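PDB 4F82: thioredoxin Reductase from Burkholderia cenocepacia, which probably acts as a thiol-specific peroxidase of the peroxiredoxin family (Prx5 subfamily), reducing hydrogen peroxide and organic hydroperoxides to water and alcohols. Local coordinates for residues A65-G70 against G160-S165; V72-Q77 against S165-V170; M113-G116 against F120-A123. All coordinates share one frame; numbering follows the deposited sequence.

Contact 1 (A65-G70 against G160-S165)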
ATOM      1  N   ALA A  65      11.996   8.477  -6.871  1.00  8.18           N
ATOM      2  CA  ALA A  65      13.150   8.960  -7.646  1.00  7.74           C
ATOM      3  C   ALA A  65      13.745  10.248  -7.058  1.00  7.69           C
ATOM      4  O   ALA A  65      14.936  10.533  -7.185  1.00 11.78           O
ATOM      5  CB  ALA A  65      12.722   9.226  -9.119  1.00  9.73           C
ATOM      6  N   GLN A  66      12.878  11.043  -6.437  1.00  7.56           N
ATOM      7  CA  GLN A  66      13.233  12.402  -6.026  1.00  8.01           C
ATOM      8  C   GLN A  66      13.063  12.688  -4.527  1.00 10.51           C
ATOM      9  O   GLN A  66      13.993  13.158  -3.854  1.00  7.02           O
ATOM     10  CB  GLN A  66      12.347  13.385  -6.773  1.00  9.45           C
ATOM     11  CG  GLN A  66      12.902  13.904  -8.063  1.00 14.71           C
ATOM     12  CD  GLN A  66      12.334  15.277  -8.327  1.00 21.67           C
ATOM     13  OE1 GLN A  66      11.244  15.386  -8.870  1.00 20.06           O
ATOM     14  NE2 GLN A  66      13.039  16.334  -7.882  1.00 25.11           N
ATOM     15  N   HIS A  67      11.857  12.480  -4.020  1.00 11.61           N
ATOM     16  CA  HIS A  67      11.530  12.954  -2.676  1.00  9.65           C
ATOM     17  C   HIS A  67      12.302  12.258  -1.524  1.00  9.52           C
ATOM     18  O   HIS A  67      12.963  12.952  -0.740  1.00  6.29           O
ATOM     19  CB  HIS A  67      10.010  12.970  -2.432  1.00  6.85           C
ATOM     20  CG  HIS A  67       9.594  13.927  -1.363  1.00  5.98           C
ATOM     21  ND1 HIS A  67       8.278  14.096  -0.982  1.00  5.88           N
ATOM     22  CD2 HIS A  67      10.332  14.765  -0.587  1.00  6.03           C
ATOM     23  CE1 HIS A  67       8.220  15.022  -0.031  1.00  5.87           C
ATOM     24  NE2 HIS A  67       9.449  15.443   0.226  1.00  5.95           N
ATOM     25  N   VAL A  68      12.245  10.920  -1.430  1.00  6.17           N
ATOM     26  CA  VAL A  68      12.998  10.187  -0.418  1.00 12.77           C
ATOM     27  C   VAL A  68      14.524  10.274  -0.651  1.00 11.28           C
ATOM     28  O   VAL A  68      15.295  10.467   0.315  1.00  6.69           O
ATOM     29  CB  VAL A  68      12.500   8.695  -0.274  1.00  6.58           C
ATOM     30  CG1 VAL A  68      13.315   7.933   0.761  1.00  6.61           C
ATOM     31  CG2 VAL A  68      11.060   8.677   0.154  1.00  5.84           C
ATOM     32  N   PRO A  69      14.977  10.158  -1.915  1.00  6.85           N
ATOM     33  CA  PRO A  69      16.440  10.222  -2.068  1.00  7.31           C
ATOM     34  C   PRO A  69      17.049  11.579  -1.675  1.00  8.37           C
ATOM     35  O   PRO A  69      18.143  11.587  -1.112  1.00 12.55           O
ATOM     36  CB  PRO A  69      16.664   9.916  -3.539  1.00  7.64           C
ATOM     37  CG  PRO A  69      15.496   9.014  -3.890  1.00  7.37           C
ATOM     38  CD  PRO A  69      14.324   9.608  -3.121  1.00  6.89           C
ATOM     39  N   GLY A  70      16.350  12.690  -1.911  1.00  8.34           N
ATOM     40  CA  GLY A  70      16.830  13.985  -1.437  1.00  8.22           C
ATOM     41  C   GLY A  70      17.049  13.962   0.086  1.00  9.29           C
ATOM     42  O   GLY A  70      18.040  14.492   0.594  1.00 11.34           O
ATOM     43  N   GLY A 160      -0.172  17.604  -6.702  1.00 10.53           N
ATOM     44  CA  GLY A 160       0.655  17.321  -7.867  1.00 12.95           C
ATOM     45  C   GLY A 160       1.897  18.188  -7.976  1.00 13.41           C
ATOM     46  O   GLY A 160       2.649  18.056  -8.943  1.00 13.97           O
ATOM     47  N   LYS A 161       2.117  19.075  -7.005  1.00 11.51           N
ATOM     48  CA  LYS A 161       3.321  19.887  -6.982  1.00  7.57           C
ATOM     49  C   LYS A 161       4.405  19.380  -5.996  1.00  8.66           C
ATOM     50  O   LYS A 161       4.109  18.646  -5.039  1.00  6.67           O
ATOM     51  CB  LYS A 161       2.958  21.362  -6.688  1.00 13.49           C
ATOM     52  CG  LYS A 161       1.905  21.952  -7.659  1.00 15.57           C
ATOM     53  CD  LYS A 161       2.301  21.762  -9.106  1.00 15.34           C
ATOM     54  CE  LYS A 161       1.533  22.766 -10.010  1.00 22.04           C
ATOM     55  NZ  LYS A 161       2.162  22.892 -11.338  1.00 20.48           N
ATOM     56  N   PHE A 162       5.654  19.770  -6.280  1.00 12.66           N
ATOM     57  CA  PHE A 162       6.843  19.387  -5.510  1.00 12.58           C
ATOM     58  C   PHE A 162       7.874  20.533  -5.541  1.00 12.69           C
ATOM     59  O   PHE A 162       8.984  20.418  -6.110  1.00 11.98           O
ATOM     60  CB  PHE A 162       7.440  18.073  -6.053  1.00  7.83           C
ATOM     61  CG  PHE A 162       8.620  17.559  -5.266  1.00  9.37           C
ATOM     62  CD1 PHE A 162       8.591  17.524  -3.873  1.00  6.22           C
ATOM     63  CD2 PHE A 162       9.751  17.082  -5.923  1.00  8.14           C
ATOM     64  CE1 PHE A 162       9.680  17.013  -3.133  1.00  9.00           C
ATOM     65  CE2 PHE A 162      10.829  16.574  -5.201  1.00  6.69           C
ATOM     66  CZ  PHE A 162      10.792  16.537  -3.801  1.00  7.80           C
ATOM     67  N   GLU A 163       7.496  21.651  -4.937  1.00 10.51           N
ATOM     68  CA  GLU A 163       8.329  22.852  -4.963  1.00 10.92           C
ATOM     69  C   GLU A 163       8.756  23.309  -3.563  1.00 12.21           C
ATOM     70  O   GLU A 163       9.635  24.170  -3.439  1.00 14.52           O
ATOM     71  CB  GLU A 163       7.621  23.987  -5.724  1.00 14.87           C
ATOM     72  N   VAL A 164       8.191  22.726  -2.499  1.00 10.61           N
ATOM     73  CA  VAL A 164       8.528  23.229  -1.130  1.00 10.02           C
ATOM     74  C   VAL A 164       8.857  22.174  -0.066  1.00  6.56           C
ATOM     75  O   VAL A 164       9.323  22.530   1.051  1.00  7.69           O
ATOM     76  CB  VAL A 164       7.388  24.149  -0.577  1.00  7.32           C
ATOM     77  CG1 VAL A 164       7.166  25.376  -1.503  1.00 16.38           C
ATOM     78  CG2 VAL A 164       6.048  23.332  -0.415  1.00 10.38           C
ATOM     79  N   SER A 165       8.590  20.885  -0.362  1.00  6.24           N
ATOM     80  CA  SER A 165       8.740  19.812   0.658  1.00  5.85           C
ATOM     81  C   SER A 165       9.997  18.988   0.454  1.00  5.80           C
ATOM     82  O   SER A 165      10.248  18.029   1.193  1.00 12.74           O
ATOM     83  CB  SER A 165       7.536  18.858   0.632  1.00  5.59           C
ATOM     84  OG  SER A 165       7.383  18.266  -0.680  1.00  5.64           O
TER
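The helix that carries the predicted peroxidatic cysteine, Cys-63, meets the loop leading to the last helix here, through His-67 and Gln-66 against Phe-162 and Ser-165. The imidazole of His-67 takes the edge of the Phe-162 ring on one face. This is an edge-to-face (T-shaped) pair, inclined rather than upright, with the planes at 54° and the centroids 4.7 Å apart. Phe-162 CE1 sits over the centre of the imidazole and comes within 3.5 Å of His-67 CD2. With CG anti to the backbone N (chi1 -176°), the Phe-162 ring is carried toward His-67 and helix 61-80.

At the imidazole rim, His-67 NE2 donates to the backbone oxygen of Ser-165, with NE2 and O 2.9 Å apart. The bond is bent (146° at the hydrogen), and the donor stands above the carbonyl plane. Ser-165 O also accepts from the hydroxyl of Tyr-71. The other ring nitrogen, His-67 ND1, is hydrogen-bonded to Arg-141, so both nitrogens of this buried ring have partners and its rotation is fixed.

In this peroxiredoxin, a member of the thioredoxin clan, helix 61-80 packs on the central sheet. His-67 lies one turn beyond the predicted active-site residue, and the side chains of His-67 and Cys-63 are about 5 Å apart. Arg-141, from strand 137-147, also makes a cation-pi contact with Phe-162.

Gln-66 is exposed to solvent. Its amide stands nearly upright to the Phe-162 ring and meets the ring edge, Gln-66 NE2 being 3.5 Å from Phe-162 CE2. Ser-165 OG is 3.4 Å from His-67 CE1, but its hydrogen bond goes to Glu-157, whose carboxylate also accepts from the backbone N of Glu-163 and of Val-164.

Contact 2 (V72-Q77 against S165-V170)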
ATOM      1  N   VAL A  72      17.608  11.161   2.029  1.00 15.17           N
ATOM      2  CA  VAL A  72      18.746  10.266   2.298  1.00 11.51           C
ATOM      3  C   VAL A  72      20.028  11.028   1.992  1.00 17.61           C
ATOM      4  O   VAL A  72      21.003  10.996   2.764  1.00 15.81           O
ATOM      5  CB  VAL A  72      18.613   8.956   1.466  1.00 19.43           C
ATOM      6  CG1 VAL A  72      19.932   8.103   1.435  1.00 14.46           C
ATOM      7  CG2 VAL A  72      17.405   8.142   1.981  1.00 13.37           C
ATOM      8  N   GLU A  73      20.004  11.765   0.885  1.00 12.14           N
ATOM      9  CA  GLU A  73      21.169  12.518   0.447  1.00 13.91           C
ATOM     10  C   GLU A  73      21.545  13.654   1.397  1.00 15.15           C
ATOM     11  O   GLU A  73      22.742  13.911   1.624  1.00 12.38           O
ATOM     12  CB  GLU A  73      20.978  13.010  -0.997  1.00 14.32           C
ATOM     13  CG  GLU A  73      21.269  11.895  -2.008  1.00 26.11           C
ATOM     14  CD  GLU A  73      20.646  12.148  -3.379  1.00 34.79           C
ATOM     15  OE1 GLU A  73      20.451  13.332  -3.748  1.00 37.17           O
ATOM     16  OE2 GLU A  73      20.335  11.158  -4.086  1.00 38.91           O
ATOM     17  N   HIS A  74      20.530  14.309   1.968  1.00 10.45           N
ATOM     18  CA  HIS A  74      20.750  15.444   2.865  1.00 12.34           C
ATOM     19  C   HIS A  74      20.814  15.033   4.337  1.00 12.04           C
ATOM     20  O   HIS A  74      20.941  15.882   5.205  1.00 12.89           O
ATOM     21  CB  HIS A  74      19.619  16.493   2.724  1.00 14.66           C
ATOM     22  CG  HIS A  74      19.746  17.391   1.527  1.00 14.73           C
ATOM     23  ND1 HIS A  74      19.496  16.963   0.240  1.00 16.32           N
ATOM     24  CD2 HIS A  74      20.048  18.708   1.435  1.00 15.69           C
ATOM     25  CE1 HIS A  74      19.664  17.977  -0.600  1.00 18.29           C
ATOM     26  NE2 HIS A  74      19.991  19.045   0.102  1.00 17.26           N
ATOM     27  N   ALA A  75      20.710  13.741   4.643  1.00 12.08           N
ATOM     28  CA  ALA A  75      20.501  13.397   6.045  1.00 10.75           C
ATOM     29  C   ALA A  75      21.665  13.852   6.929  1.00 13.62           C
ATOM     30  O   ALA A  75      21.440  14.346   8.044  1.00 13.94           O
ATOM     31  CB  ALA A  75      20.236  11.913   6.205  1.00 11.85           C
ATOM     32  N   GLU A  76      22.902  13.707   6.442  1.00 15.65           N
ATOM     33  CA  GLU A  76      24.080  14.187   7.198  1.00 10.95           C
ATOM     34  C   GLU A  76      24.029  15.692   7.485  1.00 10.81           C
ATOM     35  O   GLU A  76      24.283  16.111   8.610  1.00 12.63           O
ATOM     36  CB  GLU A  76      25.402  13.823   6.494  1.00 14.83           C
ATOM     37  N   GLN A  77      23.688  16.507   6.491  1.00 13.83           N
ATOM     38  CA  GLN A  77      23.615  17.947   6.713  1.00 15.61           C
ATOM     39  C   GLN A  77      22.490  18.309   7.667  1.00 13.52           C
ATOM     40  O   GLN A  77      22.668  19.175   8.528  1.00 12.65           O
ATOM     41  CB  GLN A  77      23.418  18.703   5.400  1.00 14.37           C
ATOM     42  CG  GLN A  77      24.510  18.501   4.382  1.00 20.58           C
ATOM     43  CD  GLN A  77      24.023  18.859   2.996  1.00 26.10           C
ATOM     44  OE1 GLN A  77      23.670  17.986   2.206  1.00 32.44           O
ATOM     45  NE2 GLN A  77      23.982  20.144   2.703  1.00 26.17           N
ATOM     46  N   SER A 165       8.590  20.885  -0.362  1.00  6.24           N
ATOM     47  CA  SER A 165       8.740  19.812   0.658  1.00  5.85           C
ATOM     48  C   SER A 165       9.997  18.988   0.454  1.00  5.80           C
ATOM     49  O   SER A 165      10.248  18.029   1.193  1.00 12.74           O
ATOM     50  CB  SER A 165       7.536  18.858   0.632  1.00  5.59           C
ATOM     51  OG  SER A 165       7.383  18.266  -0.680  1.00  5.64           O
ATOM     52  N   ASP A 166      10.790  19.339  -0.550  1.00  6.11           N
ATOM     53  CA  ASP A 166      12.060  18.657  -0.799  1.00  8.32           C
ATOM     54  C   ASP A 166      13.091  19.003   0.291  1.00 11.46           C
ATOM     55  O   ASP A 166      12.996  20.046   0.953  1.00 10.27           O
ATOM     56  CB  ASP A 166      12.608  19.105  -2.154  1.00  6.65           C
ATOM     57  CG  ASP A 166      12.880  20.599  -2.193  1.00  9.50           C
ATOM     58  OD1 ASP A 166      11.897  21.399  -2.179  1.00  7.59           O
ATOM     59  OD2 ASP A 166      14.079  20.971  -2.231  1.00  8.33           O
ATOM     60  N   ALA A 167      14.084  18.141   0.451  1.00  6.30           N
ATOM     61  CA  ALA A 167      15.091  18.302   1.523  1.00 10.50           C
ATOM     62  C   ALA A 167      15.867  19.612   1.387  1.00  9.54           C
ATOM     63  O   ALA A 167      16.104  20.303   2.404  1.00  9.50           O
ATOM     64  CB  ALA A 167      16.055  17.105   1.541  1.00  7.96           C
ATOM     65  N   ALA A 168      16.243  19.990   0.158  1.00  7.75           N
ATOM     66  CA  ALA A 168      16.925  21.293  -0.033  1.00  9.01           C
ATOM     67  C   ALA A 168      16.158  22.478   0.572  1.00  8.88           C
ATOM     68  O   ALA A 168      16.751  23.313   1.274  1.00  8.82           O
ATOM     69  CB  ALA A 168      17.218  21.573  -1.510  1.00  8.33           C
ATOM     70  N   SER A 169      14.854  22.561   0.304  1.00  7.51           N
ATOM     71  CA  SER A 169      14.027  23.632   0.835  1.00  9.55           C
ATOM     72  C   SER A 169      13.968  23.597   2.358  1.00  9.15           C
ATOM     73  O   SER A 169      14.000  24.639   2.991  1.00  7.83           O
ATOM     74  CB  SER A 169      12.603  23.565   0.302  1.00  9.92           C
ATOM     75  OG  SER A 169      12.592  23.671  -1.106  1.00 12.52           O
ATOM     76  N   VAL A 170      13.839  22.407   2.931  1.00  9.44           N
ATOM     77  CA  VAL A 170      13.808  22.276   4.373  1.00  8.34           C
ATOM     78  C   VAL A 170      15.107  22.740   5.032  1.00  7.22           C
ATOM     79  O   VAL A 170      15.093  23.508   6.014  1.00  7.78           O
ATOM     80  CB  VAL A 170      13.447  20.839   4.756  1.00 12.98           C
ATOM     81  CG1 VAL A 170      13.690  20.627   6.234  1.00 15.85           C
ATOM     82  CG2 VAL A 170      12.004  20.614   4.418  1.00 16.37           C
TER
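His-74 packs its ring on Ala-167 and Ala-168, joining the later half of helix 61-80 to the first turn of helix 167-172. The two helices belong to the thioredoxin-like fold of peroxiredoxins and lie next to each other, both packed on the sheet. The backbones come close: His-74 CA and Ala-167 CA are 6.5 Å apart.

The contact across the helices is nonpolar in kind. The methyl of Ala-167 lies over one face of the imidazole in a CH-pi contact, with Ala-167 CB 4.0 Å from the ring centroid and 28° off the ring normal. The methyl is nearest to CG and ND1 of His-74. The far end of the same ring reaches Ala-168, with His-74 NE2 3.8 Å from Ala-168 CA. The backbone N of Ala-168 also lies above this face, offset toward the rim. Leu-171, one turn after Ala-167, also touches His-74.

No hydrogen bond joins 72-77 to 165-170; the polar bonds near the contact run mostly within each helix or its cap. His-74 ND1 is hydrogen-bonded to the backbone oxygen of Gly-70, one turn back, which fixes the rotation of the ring. In the other helix Asp-166 is the N-cap, and its two carboxylate oxygens both serve Ser-169. Ser-169 N gives the capping bond to Asp-166 OD2 at 3.1 Å, coming from above the carboxylate plane. Asp-166 OD1 accepts from the hydroxyl, with Ser-169 OG only 2.6 Å away.

Contact 3 (M113-G116 against F120-A123)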
ATOM      1  N   MET A 113       7.947   5.592   8.279  1.00  7.16           N
ATOM      2  CA  MET A 113       6.851   5.563   9.241  1.00 10.38           C
ATOM      3  C   MET A 113       5.500   5.341   8.536  1.00 10.99           C
ATOM      4  O   MET A 113       4.939   6.233   7.869  1.00 10.65           O
ATOM      5  CB  MET A 113       6.869   6.839  10.088  1.00  9.26           C
ATOM      6  CG  MET A 113       8.231   7.116  10.798  1.00  6.08           C
ATOM      7  SD  MET A 113       8.531   5.858  12.033  1.00 12.79           S
ATOM      8  CE  MET A 113       7.639   6.583  13.388  1.00 18.37           C
ATOM      9  N   ALA A 114       4.992   4.118   8.692  1.00 11.88           N
ATOM     10  CA  ALA A 114       3.755   3.679   8.052  1.00  8.69           C
ATOM     11  C   ALA A 114       2.538   4.291   8.742  1.00  7.57           C
ATOM     12  O   ALA A 114       2.339   4.105   9.936  1.00  6.89           O
ATOM     13  CB  ALA A 114       3.672   2.152   8.160  1.00  7.64           C
ATOM     14  N   ASP A 115       1.698   5.003   7.993  1.00  8.19           N
ATOM     15  CA  ASP A 115       0.431   5.480   8.543  1.00  6.47           C
ATOM     16  C   ASP A 115      -0.666   4.778   7.720  1.00  7.51           C
ATOM     17  O   ASP A 115      -1.522   5.432   7.108  1.00  7.04           O
ATOM     18  CB  ASP A 115       0.339   7.008   8.349  1.00 10.05           C
ATOM     19  CG  ASP A 115      -0.906   7.613   8.979  1.00  7.04           C
ATOM     20  OD1 ASP A 115      -1.375   7.117  10.025  1.00  8.34           O
ATOM     21  OD2 ASP A 115      -1.451   8.597   8.401  1.00  5.56           O
ATOM     22  N   GLY A 116      -0.634   3.446   7.682  1.00  7.03           N
ATOM     23  CA  GLY A 116      -1.489   2.721   6.721  1.00  5.75           C
ATOM     24  C   GLY A 116      -3.008   2.793   6.957  1.00  9.53           C
ATOM     25  O   GLY A 116      -3.814   2.429   6.077  1.00  9.20           O
ATOM     26  N   PHE A 120      -2.894   9.272  11.365  1.00  6.36           N
ATOM     27  CA  PHE A 120      -2.076  10.468  11.602  1.00 12.06           C
ATOM     28  C   PHE A 120      -2.410  11.561  10.572  1.00  8.79           C
ATOM     29  O   PHE A 120      -2.565  12.746  10.904  1.00  6.62           O
ATOM     30  CB  PHE A 120      -0.592  10.086  11.487  1.00  7.06           C
ATOM     31  CG  PHE A 120       0.380  11.183  11.911  1.00  9.99           C
ATOM     32  CD1 PHE A 120       0.159  11.953  13.064  1.00  8.60           C
ATOM     33  CD2 PHE A 120       1.556  11.379  11.197  1.00 11.39           C
ATOM     34  CE1 PHE A 120       1.075  12.945  13.444  1.00  6.14           C
ATOM     35  CE2 PHE A 120       2.495  12.351  11.598  1.00 11.94           C
ATOM     36  CZ  PHE A 120       2.247  13.126  12.705  1.00  7.70           C
ATOM     37  N   THR A 121      -2.514  11.149   9.315  1.00  7.94           N
ATOM     38  CA  THR A 121      -2.679  12.084   8.213  1.00  5.89           C
ATOM     39  C   THR A 121      -4.036  12.738   8.355  1.00  7.53           C
ATOM     40  O   THR A 121      -4.188  13.940   8.084  1.00  7.83           O
ATOM     41  CB  THR A 121      -2.572  11.356   6.864  1.00  7.40           C
ATOM     42  OG1 THR A 121      -1.274  10.733   6.757  1.00  9.92           O
ATOM     43  CG2 THR A 121      -2.732  12.354   5.692  1.00  5.69           C
ATOM     44  N   HIS A 122      -5.041  11.939   8.738  1.00  6.87           N
ATOM     45  CA  HIS A 122      -6.367  12.497   9.071  1.00  7.27           C
ATOM     46  C   HIS A 122      -6.291  13.462  10.240  1.00  9.55           C
ATOM     47  O   HIS A 122      -6.915  14.521  10.210  1.00 11.91           O
ATOM     48  CB  HIS A 122      -7.391  11.387   9.359  1.00 10.13           C
ATOM     49  CG  HIS A 122      -8.173  10.951   8.152  1.00 14.99           C
ATOM     50  ND1 HIS A 122      -8.058   9.691   7.599  1.00 20.13           N
ATOM     51  CD2 HIS A 122      -9.096  11.607   7.410  1.00 14.94           C
ATOM     52  CE1 HIS A 122      -8.881   9.586   6.563  1.00 16.25           C
ATOM     53  NE2 HIS A 122      -9.514  10.737   6.422  1.00 14.82           N
ATOM     54  N   ALA A 123      -5.521  13.120  11.274  1.00  9.94           N
ATOM     55  CA  ALA A 123      -5.457  13.978  12.446  1.00  7.82           C
ATOM     56  C   ALA A 123      -4.779  15.332  12.098  1.00 12.45           C
ATOM     57  O   ALA A 123      -5.073  16.355  12.726  1.00 13.12           O
ATOM     58  CB  ALA A 123      -4.743  13.266  13.580  1.00  7.78           C
TER
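Asp-115 offers its carboxylate to the first turn of helix 119-124, where Phe-120 and Thr-121 give it three hydrogen bonds. Asp-115 OD1 accepts from the backbone N of Phe-120 at 3.0 Å, in a nearly straight bond (162° at the hydrogen). Asp-115 OD2 accepts twice from Thr-121. The hydroxyl comes first: Thr-121 OG1 is 2.7 Å from OD2 of Asp-115 and meets its anti lone pair, the one turned away from the other oxygen. The second is the backbone amide, with Thr-121 N 2.9 Å from Asp-115 OD2. This donor arrives on the syn side, tilted from the carboxylate plane. The beta carbon of Phe-120 fills in beside the acid, its CB being 3.4 Å from Asp-115 OD1.

Torsions set up this grip. Asp-115 CG is anti to the backbone N (chi1 -176°), which extends the short side chain toward the helix. Thr-121 OG1 stands beside its own backbone N (chi1 -60°), so hydroxyl and amide reach the same oxygen. The ring of Phe-120 turns away from the acid and packs on Leu-16, Ala-19 and Leu-21. Thr-121 touches Val-91, Thr-127 and Ser-139.

Further out, the acid is held by the sheet. Asp-115 directly follows strand 111-114, and its backbone is bonded to Ser-90, at the end of the neighbouring parallel strand 85-90. The contact thus closes a tight strand-to-helix connection in the thioredoxin-like fold.

All three touching residues are buried. Three donors on one carboxylate, two of them amides from the start of a helix, would be expected to stabilise the ionised form of Asp-115 and let its negative charge be tolerated in the interior.

Contacts 1 and 2 are neighbours, with centres 10 Å apart. Both use helix 61-80, and they share Ser-165, where the loop of contact 1 runs on into the helix of contact 2. They also touch directly: Gly-70 O is 3.4 Å from Ala-167 CB. Contact 1 is the one beside the predicted active-site cysteine, Cys-63; contacts 2 and 3 lie away from it. Contact 3 is separate, its centre 19 Å from that of contact 1 and 21 Å from that of contact 2. Contacts 2 and 3 lie on opposite sides of the chain's centre. In sequence, 113-123 falls between the paired segments of the other two contacts.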